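Local coordinates for sensory box/GGDEF family protein (Caulobacter crescentus, PDB 4YME) that carries a GGDEF domain of the diguanylate cyclase family within a membrane protein that also has an EAL domain, and probably acts in cyclic di-GMP signalling, at residues 55-66 / 112-123; 124-132 / 145-154. One frame throughout, in Å; residues are numbered along the deposited sequence.

Contact 1 of 2, residues 55-66 / 112-123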
loop_
_atom_site.group_PDB
_atom_site.type_symbol
_atom_site.label_atom_id
_atom_site.label_comp_id
_atom_site.label_asym_id
_atom_site.label_seq_id
_atom_site.Cartn_x
_atom_site.Cartn_y
_atom_site.Cartn_z
ATOM N N ALA A 55 -9.999 -15.888 -8.062
ATOM C CA ALA A 55 -10.607 -15.193 -6.911
ATOM C C ALA A 55 -9.590 -14.252 -6.265
ATOM O O ALA A 55 -9.925 -13.093 -5.951
ATOM C CB ALA A 55 -11.087 -16.175 -5.873
ATOM N N GLY A 56 -8.412 -14.764 -6.010
ATOM C CA GLY A 56 -7.352 -13.890 -5.458
ATOM C C GLY A 56 -7.072 -12.734 -6.402
ATOM O O GLY A 56 -6.928 -11.572 -5.953
ATOM N N ASP A 57 -7.079 -12.977 -7.701
ATOM C CA ASP A 57 -6.894 -11.884 -8.675
ATOM C C ASP A 57 -7.958 -10.802 -8.576
ATOM O O ASP A 57 -7.660 -9.610 -8.666
ATOM C CB ASP A 57 -6.765 -12.429 -10.104
ATOM C CG ASP A 57 -5.485 -13.169 -10.332
ATOM O OD1 ASP A 57 -4.594 -13.247 -9.445
ATOM O OD2 ASP A 57 -5.376 -13.743 -11.460
ATOM N N ALA A 58 -9.199 -11.205 -8.372
ATOM C CA ALA A 58 -10.310 -10.299 -8.236
ATOM C C ALA A 58 -10.049 -9.414 -6.996
ATOM O O ALA A 58 -10.359 -8.229 -7.046
ATOM C CB ALA A 58 -11.622 -11.112 -8.067
ATOM N N LEU A 59 -9.498 -10.004 -5.930
ATOM C CA LEU A 59 -9.162 -9.228 -4.727
ATOM C C LEU A 59 -8.154 -8.165 -5.071
ATOM O O LEU A 59 -8.257 -7.025 -4.593
ATOM C CB LEU A 59 -8.614 -10.061 -3.548
ATOM C CG LEU A 59 -9.553 -11.070 -2.890
ATOM C CD1 LEU A 59 -8.805 -11.796 -1.788
ATOM C CD2 LEU A 59 -10.782 -10.460 -2.364
ATOM N N LEU A 60 -7.145 -8.582 -5.843
ATOM C CA LEU A 60 -6.063 -7.631 -6.207
ATOM C C LEU A 60 -6.578 -6.477 -7.037
ATOM O O LEU A 60 -6.228 -5.318 -6.822
ATOM C CB LEU A 60 -4.878 -8.342 -6.843
ATOM C CG LEU A 60 -4.269 -9.491 -6.016
ATOM C CD1 LEU A 60 -3.156 -10.166 -6.767
ATOM C CD2 LEU A 60 -3.780 -8.975 -4.679
ATOM N N VAL A 61 -7.416 -6.784 -8.017
ATOM C CA VAL A 61 -7.985 -5.790 -8.930
ATOM C C VAL A 61 -8.870 -4.822 -8.184
ATOM O O VAL A 61 -8.796 -3.610 -8.378
ATOM C CB VAL A 61 -8.756 -6.515 -10.063
ATOM C CG1 VAL A 61 -9.630 -5.566 -10.811
ATOM C CG2 VAL A 61 -7.694 -7.152 -11.000
ATOM N N GLU A 62 -9.663 -5.337 -7.255
ATOM C CA GLU A 62 -10.550 -4.441 -6.514
ATOM C C GLU A 62 -9.733 -3.596 -5.514
ATOM O O GLU A 62 -10.034 -2.432 -5.329
ATOM C CB GLU A 62 -11.609 -5.244 -5.797
ATOM C CG GLU A 62 -12.543 -4.420 -4.940
ATOM C CD GLU A 62 -13.370 -3.425 -5.630
ATOM O OE1 GLU A 62 -13.460 -3.378 -6.881
ATOM O OE2 GLU A 62 -13.928 -2.516 -4.971
ATOM N N THR A 63 -8.715 -4.173 -4.886
ATOM C CA THR A 63 -7.844 -3.397 -3.974
ATOM C C THR A 63 -7.265 -2.238 -4.742
ATOM O O THR A 63 -7.247 -1.126 -4.262
ATOM C CB THR A 63 -6.731 -4.284 -3.407
ATOM O OG1 THR A 63 -7.352 -5.309 -2.579
ATOM C CG2 THR A 63 -5.751 -3.509 -2.538
ATOM N N ALA A 64 -6.743 -2.519 -5.944
ATOM C CA ALA A 64 -6.144 -1.478 -6.758
ATOM C C ALA A 64 -7.128 -0.411 -7.152
ATOM O O ALA A 64 -6.785 0.766 -7.147
ATOM C CB ALA A 64 -5.523 -2.081 -7.955
ATOM N N ARG A 65 -8.332 -0.815 -7.529
ATOM C CA ARG A 65 -9.373 0.165 -7.850
ATOM C C ARG A 65 -9.661 1.102 -6.676
ATOM O O ARG A 65 -9.712 2.326 -6.850
ATOM C CB ARG A 65 -10.660 -0.542 -8.297
ATOM C CG ARG A 65 -11.730 0.440 -8.730
ATOM C CD ARG A 65 -13.067 -0.209 -8.840
ATOM N NE ARG A 65 -13.648 -0.505 -7.518
ATOM C CZ ARG A 65 -14.206 0.402 -6.715
ATOM N NH1 ARG A 65 -14.267 1.686 -7.041
ATOM N NH2 ARG A 65 -14.688 0.023 -5.551
ATOM N N ARG A 66 -9.781 0.535 -5.464
ATOM C CA ARG A 66 -9.993 1.299 -4.257
ATOM C C ARG A 66 -8.814 2.232 -3.977
ATOM O O ARG A 66 -8.976 3.430 -3.691
ATOM C CB ARG A 66 -10.309 0.388 -3.067
ATOM C CG ARG A 66 -11.605 -0.376 -3.267
ATOM C CD ARG A 66 -11.979 -1.233 -2.036
ATOM N NE ARG A 66 -13.048 -2.169 -2.331
ATOM C CZ ARG A 66 -13.483 -3.100 -1.506
ATOM N NH1 ARG A 66 -13.027 -3.161 -0.255
ATOM N NH2 ARG A 66 -14.429 -3.935 -1.928
ATOM N N ALA A 112 -14.375 -3.759 3.052
ATOM C CA ALA A 112 -15.640 -4.297 2.469
ATOM C C ALA A 112 -15.379 -5.440 1.561
ATOM O O ALA A 112 -14.390 -5.398 0.845
ATOM C CB ALA A 112 -16.382 -3.249 1.697
ATOM N N PRO A 113 -16.213 -6.465 1.546
ATOM C CA PRO A 113 -15.949 -7.615 0.651
ATOM C C PRO A 113 -16.014 -7.272 -0.834
ATOM O O PRO A 113 -16.497 -6.206 -1.180
ATOM C CB PRO A 113 -17.055 -8.632 1.004
ATOM C CG PRO A 113 -17.973 -7.905 1.899
ATOM C CD PRO A 113 -17.351 -6.729 2.447
ATOM N N VAL A 114 -15.614 -8.218 -1.665
ATOM C CA VAL A 114 -15.706 -8.006 -3.118
ATOM C C VAL A 114 -16.511 -9.084 -3.767
ATOM O O VAL A 114 -16.340 -10.253 -3.499
ATOM C CB VAL A 114 -14.338 -7.859 -3.781
ATOM C CG1 VAL A 114 -13.529 -9.026 -3.636
ATOM C CG2 VAL A 114 -14.487 -7.511 -5.298
ATOM N N PRO A 115 -17.447 -8.665 -4.662
ATOM C CA PRO A 115 -18.220 -9.700 -5.347
ATOM C C PRO A 115 -17.369 -10.480 -6.327
ATOM O O PRO A 115 -16.513 -9.900 -6.977
ATOM C CB PRO A 115 -19.320 -8.931 -6.108
ATOM C CG PRO A 115 -19.050 -7.525 -5.917
ATOM C CD PRO A 115 -17.864 -7.311 -5.065
ATOM N N PHE A 116 -17.587 -11.778 -6.377
ATOM C CA PHE A 116 -16.896 -12.664 -7.297
ATOM C C PHE A 116 -17.756 -13.873 -7.613
ATOM O O PHE A 116 -18.073 -14.628 -6.709
ATOM C CB PHE A 116 -15.608 -13.147 -6.679
ATOM C CG PHE A 116 -14.820 -14.062 -7.559
ATOM C CD1 PHE A 116 -14.175 -13.574 -8.679
ATOM C CD2 PHE A 116 -14.752 -15.404 -7.288
ATOM C CE1 PHE A 116 -13.459 -14.425 -9.500
ATOM C CE2 PHE A 116 -14.054 -16.245 -8.080
ATOM C CZ PHE A 116 -13.412 -15.758 -9.213
ATOM N N ASP A 117 -18.079 -14.070 -8.903
ATOM C CA ASP A 117 -18.693 -15.350 -9.381
ATOM C C ASP A 117 -19.977 -15.656 -8.574
ATOM O O ASP A 117 -20.184 -16.782 -8.082
ATOM C CB ASP A 117 -17.643 -16.491 -9.280
ATOM C CG ASP A 117 -18.086 -17.822 -9.945
ATOM O OD1 ASP A 117 -18.838 -17.802 -10.946
ATOM O OD2 ASP A 117 -17.669 -18.899 -9.441
ATOM N N GLY A 118 -20.777 -14.607 -8.371
ATOM C CA GLY A 118 -21.986 -14.688 -7.546
ATOM C C GLY A 118 -21.822 -14.936 -6.050
ATOM O O GLY A 118 -22.801 -15.231 -5.375
ATOM N N GLN A 119 -20.592 -14.844 -5.531
ATOM C CA GLN A 119 -20.323 -14.909 -4.100
ATOM C C GLN A 119 -19.639 -13.592 -3.689
ATOM O O GLN A 119 -19.443 -12.677 -4.501
ATOM C CB GLN A 119 -19.409 -16.088 -3.770
ATOM C CG GLN A 119 -19.875 -17.447 -4.328
ATOM C CD GLN A 119 -18.727 -18.313 -4.842
ATOM O OE1 GLN A 119 -17.669 -17.802 -5.272
ATOM N NE2 GLN A 119 -18.931 -19.634 -4.814
ATOM N N GLU A 120 -19.365 -13.480 -2.400
ATOM C CA GLU A 120 -18.544 -12.383 -1.881
ATOM C C GLU A 120 -17.313 -12.950 -1.241
ATOM O O GLU A 120 -17.353 -13.926 -0.522
ATOM C CB GLU A 120 -19.316 -11.537 -0.893
ATOM C CG GLU A 120 -20.320 -10.643 -1.593
ATOM C CD GLU A 120 -20.909 -9.615 -0.686
ATOM O OE1 GLU A 120 -21.086 -9.888 0.524
ATOM O OE2 GLU A 120 -21.207 -8.514 -1.184
ATOM N N LEU A 121 -16.185 -12.314 -1.531
ATOM C CA LEU A 121 -14.898 -12.689 -1.016
ATOM C C LEU A 121 -14.493 -11.719 0.097
ATOM O O LEU A 121 -14.681 -10.477 -0.020
ATOM C CB LEU A 121 -13.871 -12.639 -2.107
ATOM C CG LEU A 121 -14.098 -13.538 -3.319
ATOM C CD1 LEU A 121 -12.952 -13.239 -4.268
ATOM C CD2 LEU A 121 -14.095 -14.943 -2.914
ATOM N N ALA A 122 -14.023 -12.313 1.204
ATOM C CA ALA A 122 -13.530 -11.552 2.371
ATOM C C ALA A 122 -12.323 -10.714 2.039
ATOM O O ALA A 122 -11.323 -11.150 1.466
ATOM C CB ALA A 122 -13.208 -12.484 3.473
HETATM N N MSE A 123 -12.466 -9.425 2.340
HETATM C CA MSE A 123 -11.335 -8.494 2.187
HETATM C C MSE A 123 -10.821 -8.257 3.639
HETATM O O MSE A 123 -10.845 -9.171 4.456
HETATM C CB MSE A 123 -11.708 -7.243 1.352
HETATM C CG MSE A 123 -11.984 -7.441 -0.153
HETATM SE SE MSE A 123 -10.579 -7.009 -1.515
HETATM C CE MSE A 123 -10.320 -5.121 -1.139
#
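A55 lies over one face of the F116 ring. Its CA makes a CH-pi contact 3.8 Å from the ring centroid. The F116 side chain leaves with CG anti to the backbone N (chi1 -180°), which lays the ring across the start of segment 55-66. A55 CB also meets L121 CD1 at 3.8 Å. One turn on, A58 CB touches F116 CD1 at 3.6 Å. L59 CD2 packs on L121 CB at 3.8 Å and reaches V114 and M123, each modelled in two conformers. F116 and L121 belong to a small two-stranded beta hairpin, closed by a type I' turn from F116 to Q119. It docks on helix 53-70 of the GGDEF domain. E62 OE2 forms a salt bridge with R66 NE at 2.8 Å, in a network shared with R65. The R66 guanidinium then grips A112 O end-on. R66 NH1 donates to A112 O at 2.8 Å and R66 NH2 to A112 O at 3.1 Å, both from the same face of that carbonyl. R66 NH2 also donates to P113 O at 3.2 Å, a bent bond (140°). A leucine in place of R66 would probably leave the A112 and P113 carbonyls without these donors. NH1 has a further acceptor in M109 O.

Contact 2 of 2, residues 124-132 / 145-154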
loop_
_atom_site.group_PDB
_atom_site.type_symbol
_atom_site.label_atom_id
_atom_site.label_comp_id
_atom_site.label_asym_id
_atom_site.label_seq_id
_atom_site.Cartn_x
_atom_site.Cartn_y
_atom_site.Cartn_z
ATOM N N GLY A 124 -10.336 -7.066 3.983
ATOM C CA GLY A 124 -9.657 -6.831 5.237
ATOM C C GLY A 124 -8.173 -6.757 4.949
ATOM O O GLY A 124 -7.655 -7.546 4.204
ATOM N N SER A 125 -7.503 -5.814 5.576
ATOM C CA SER A 125 -6.078 -5.607 5.351
ATOM C C SER A 125 -5.339 -5.320 6.650
ATOM O O SER A 125 -5.963 -4.951 7.675
ATOM C CB SER A 125 -5.929 -4.401 4.453
ATOM O OG SER A 125 -6.414 -3.206 5.067
ATOM N N SER A 126 -4.026 -5.453 6.580
ATOM C CA SER A 126 -3.111 -5.047 7.623
ATOM C C SER A 126 -2.103 -4.115 7.032
ATOM O O SER A 126 -1.847 -4.206 5.821
ATOM C CB SER A 126 -2.407 -6.256 8.182
ATOM O OG SER A 126 -3.316 -7.137 8.821
ATOM N N LEU A 127 -1.565 -3.203 7.801
ATOM C CA LEU A 127 -0.623 -2.246 7.280
ATOM C C LEU A 127 0.445 -1.856 8.264
ATOM O O LEU A 127 0.250 -1.978 9.508
ATOM C CB LEU A 127 -1.275 -1.062 6.627
ATOM C CG LEU A 127 -2.121 -0.122 7.359
ATOM C CD1 LEU A 127 -1.292 0.800 8.208
ATOM C CD2 LEU A 127 -2.855 0.719 6.301
ATOM N N GLY A 128 1.573 -1.438 7.725
ATOM C CA GLY A 128 2.693 -0.894 8.488
ATOM C C GLY A 128 3.137 0.398 7.887
ATOM O O GLY A 128 3.118 0.534 6.640
ATOM N N VAL A 129 3.617 1.304 8.698
ATOM C CA VAL A 129 3.961 2.651 8.291
ATOM C C VAL A 129 5.403 2.954 8.654
ATOM O O VAL A 129 5.816 2.771 9.818
ATOM C CB VAL A 129 3.056 3.697 8.968
ATOM C CG1 VAL A 129 3.441 5.141 8.511
ATOM C CG2 VAL A 129 1.608 3.432 8.647
ATOM N N SER A 130 6.145 3.508 7.711
ATOM C CA SER A 130 7.464 4.078 7.944
ATOM C C SER A 130 7.478 5.534 7.561
ATOM O O SER A 130 6.907 5.940 6.531
ATOM C CB SER A 130 8.516 3.340 7.147
ATOM O OG SER A 130 8.407 1.965 7.401
ATOM N N LEU A 131 8.138 6.383 8.367
ATOM C CA LEU A 131 8.179 7.818 8.151
ATOM C C LEU A 131 9.583 8.260 7.815
ATOM O O LEU A 131 10.567 7.802 8.419
ATOM C CB LEU A 131 7.734 8.535 9.448
ATOM C CG LEU A 131 6.365 8.155 10.012
ATOM C CD1 LEU A 131 6.090 8.846 11.375
ATOM C CD2 LEU A 131 5.325 8.457 8.995
ATOM N N TYR A 132 9.719 9.116 6.816
ATOM C CA TYR A 132 10.974 9.756 6.489
ATOM C C TYR A 132 11.202 10.964 7.449
ATOM O O TYR A 132 10.247 11.691 7.707
ATOM C CB TYR A 132 10.920 10.271 5.036
ATOM C CG TYR A 132 12.146 11.052 4.619
ATOM C CD1 TYR A 132 13.294 10.394 4.160
ATOM C CD2 TYR A 132 12.171 12.433 4.664
ATOM C CE1 TYR A 132 14.422 11.097 3.804
ATOM C CE2 TYR A 132 13.317 13.133 4.335
ATOM C CZ TYR A 132 14.439 12.458 3.910
ATOM O OH TYR A 132 15.567 13.165 3.535
ATOM N N ASN A 145 11.842 -1.058 6.191
ATOM C CA ASN A 145 11.299 -0.684 7.508
ATOM C C ASN A 145 9.786 -0.770 7.488
ATOM O O ASN A 145 9.167 -1.162 8.492
ATOM C CB ASN A 145 11.662 0.736 7.887
ATOM C CG ASN A 145 11.241 1.058 9.286
ATOM O OD1 ASN A 145 10.129 1.533 9.522
ATOM N ND2 ASN A 145 12.094 0.741 10.233
ATOM N N ALA A 146 9.160 -0.432 6.359
ATOM C CA ALA A 146 7.683 -0.511 6.303
ATOM C C ALA A 146 7.243 -1.955 6.291
ATOM O O ALA A 146 6.207 -2.272 6.855
ATOM C CB ALA A 146 7.127 0.245 5.084
ATOM N N ASP A 147 8.028 -2.821 5.680
ATOM C CA ASP A 147 7.706 -4.257 5.647
ATOM C C ASP A 147 7.855 -4.862 7.063
ATOM O O ASP A 147 7.020 -5.694 7.511
ATOM C CB ASP A 147 8.655 -4.925 4.646
ATOM C CG ASP A 147 8.235 -6.331 4.269
ATOM O OD1 ASP A 147 7.045 -6.511 3.859
ATOM O OD2 ASP A 147 9.121 -7.225 4.315
HETATM N N MSE A 148 8.881 -4.450 7.796
HETATM C CA MSE A 148 9.050 -4.844 9.171
HETATM C C MSE A 148 7.866 -4.336 10.019
HETATM O O MSE A 148 7.333 -5.068 10.883
HETATM C CB MSE A 148 10.359 -4.324 9.707
HETATM C CG MSE A 148 10.690 -4.720 11.008
HETATM SE SE MSE A 148 12.615 -4.540 11.455
HETATM C CE MSE A 148 12.724 -2.637 11.317
ATOM N N ALA A 149 7.457 -3.097 9.770
ATOM C CA ALA A 149 6.305 -2.532 10.475
ATOM C C ALA A 149 5.039 -3.319 10.169
ATOM O O ALA A 149 4.211 -3.519 11.048
ATOM C CB ALA A 149 6.158 -1.063 10.085
ATOM N N LEU A 150 4.910 -3.813 8.947
ATOM C CA LEU A 150 3.771 -4.662 8.568
ATOM C C LEU A 150 3.814 -5.957 9.366
ATOM O O LEU A 150 2.780 -6.363 9.916
ATOM C CB LEU A 150 3.710 -4.934 7.065
ATOM C CG LEU A 150 2.607 -5.917 6.600
ATOM C CD1 LEU A 150 1.212 -5.429 6.909
ATOM C CD2 LEU A 150 2.704 -6.092 5.129
ATOM N N TYR A 151 4.991 -6.593 9.450
ATOM C CA TYR A 151 5.135 -7.797 10.254
ATOM C C TYR A 151 4.673 -7.544 11.689
ATOM O O TYR A 151 3.902 -8.348 12.237
ATOM C CB TYR A 151 6.598 -8.344 10.283
ATOM C CG TYR A 151 6.716 -9.543 11.207
ATOM C CD1 TYR A 151 6.388 -10.797 10.764
ATOM C CD2 TYR A 151 7.124 -9.386 12.517
ATOM C CE1 TYR A 151 6.430 -11.893 11.607
ATOM C CE2 TYR A 151 7.177 -10.489 13.384
ATOM C CZ TYR A 151 6.821 -11.716 12.895
ATOM O OH TYR A 151 6.833 -12.844 13.690
ATOM N N ARG A 152 5.176 -6.459 12.289
ATOM C CA ARG A 152 4.846 -6.115 13.675
ATOM C C ARG A 152 3.345 -5.889 13.838
ATOM O O ARG A 152 2.742 -6.302 14.839
ATOM C CB ARG A 152 5.600 -4.872 14.131
ATOM C CG ARG A 152 7.099 -5.069 14.295
ATOM C CD ARG A 152 7.378 -6.247 15.191
ATOM N NE ARG A 152 8.747 -6.302 15.661
ATOM C CZ ARG A 152 9.304 -7.408 16.130
ATOM N NH1 ARG A 152 8.624 -8.542 16.145
ATOM N NH2 ARG A 152 10.546 -7.382 16.558
ATOM N N ALA A 153 2.753 -5.218 12.869
ATOM C CA ALA A 153 1.304 -4.958 12.885
ATOM C C ALA A 153 0.454 -6.229 12.776
ATOM O O ALA A 153 -0.618 -6.310 13.360
ATOM C CB ALA A 153 0.938 -4.005 11.757
ATOM N N LYS A 154 0.928 -7.197 12.017
ATOM C CA LYS A 154 0.212 -8.466 11.855
ATOM C C LYS A 154 0.362 -9.304 13.119
ATOM O O LYS A 154 -0.597 -9.965 13.501
ATOM C CB LYS A 154 0.655 -9.221 10.597
ATOM C CG LYS A 154 0.204 -8.524 9.303
ATOM C CD LYS A 154 0.921 -9.063 8.082
ATOM C CE LYS A 154 0.539 -10.470 7.795
ATOM N NZ LYS A 154 1.265 -10.944 6.602
HETATM O O HOH W 1 8.009 1.924 11.230
#
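L150 and S126 meet where the strand passes over the second half of the helix. The L150 side chain can be followed outward. L150 CB lies 4.2 Å from the backbone N of G128. CG then stands anti to the backbone N of L150 (chi1 175°), and the branch runs along the strand. At the tip, L150 CD1 comes to S126 O at 3.5 Å and to L127 N at 3.7 Å. Beside it, K154 CG rests on S126 CB at 3.6 Å. The polar ends of these two go to other partners: K154 NZ forms a salt bridge with D40, and S126 OG hydrogen-bonds to D42. Strand 125-131 is an outer strand of the four-stranded antiparallel sheet of this ferredoxin-like GGDEF fold. Helix 139-156 packs on one side of it, while L127 and L131 point away and touch helix 95-109. The axes of strand 125-131 and helix segment 145-154 approach to 5.9 Å, with 138° between their N-to-C directions. G128 permits this, since a CB there would clash with L150 N. A149 CB sits 3.7 Å from V129 N, and A153 CB presses close to L127 O at 3.1 Å. Further along, S130 OG donates to N145 OD1 at 2.8 Å, in the carbonyl plane and on a lone pair. Both residues have a second conformer, so this bond is sure only for the conformers described. In that same conformer of N145, one water donates to both OD1 and V129 O.

From the N terminus, the chain passes through helix 13-30, strand 33-41 and helix 44-51 before helix 53-70, which supplies the first half of contact 1. It then runs through strands 76-81 and 84-91 and helix 95-109 before the hairpin 114-121 returns to that helix. This closes contact 1, a loop of 45 residues. At residue 124 the chain goes straight on into strand 125-131, so the second segment of contact 1 adjoins the first of contact 2. Contact 2 closes a shorter loop of 12 residues, when helix 139-156 comes back onto the strand. The two contacts are in series, neither nested nor crossed. Their centres lie about 22 Å apart. Contact 1 ties the hairpin to helix 53-70; contact 2 ties the sheet edge to the C-terminal helix.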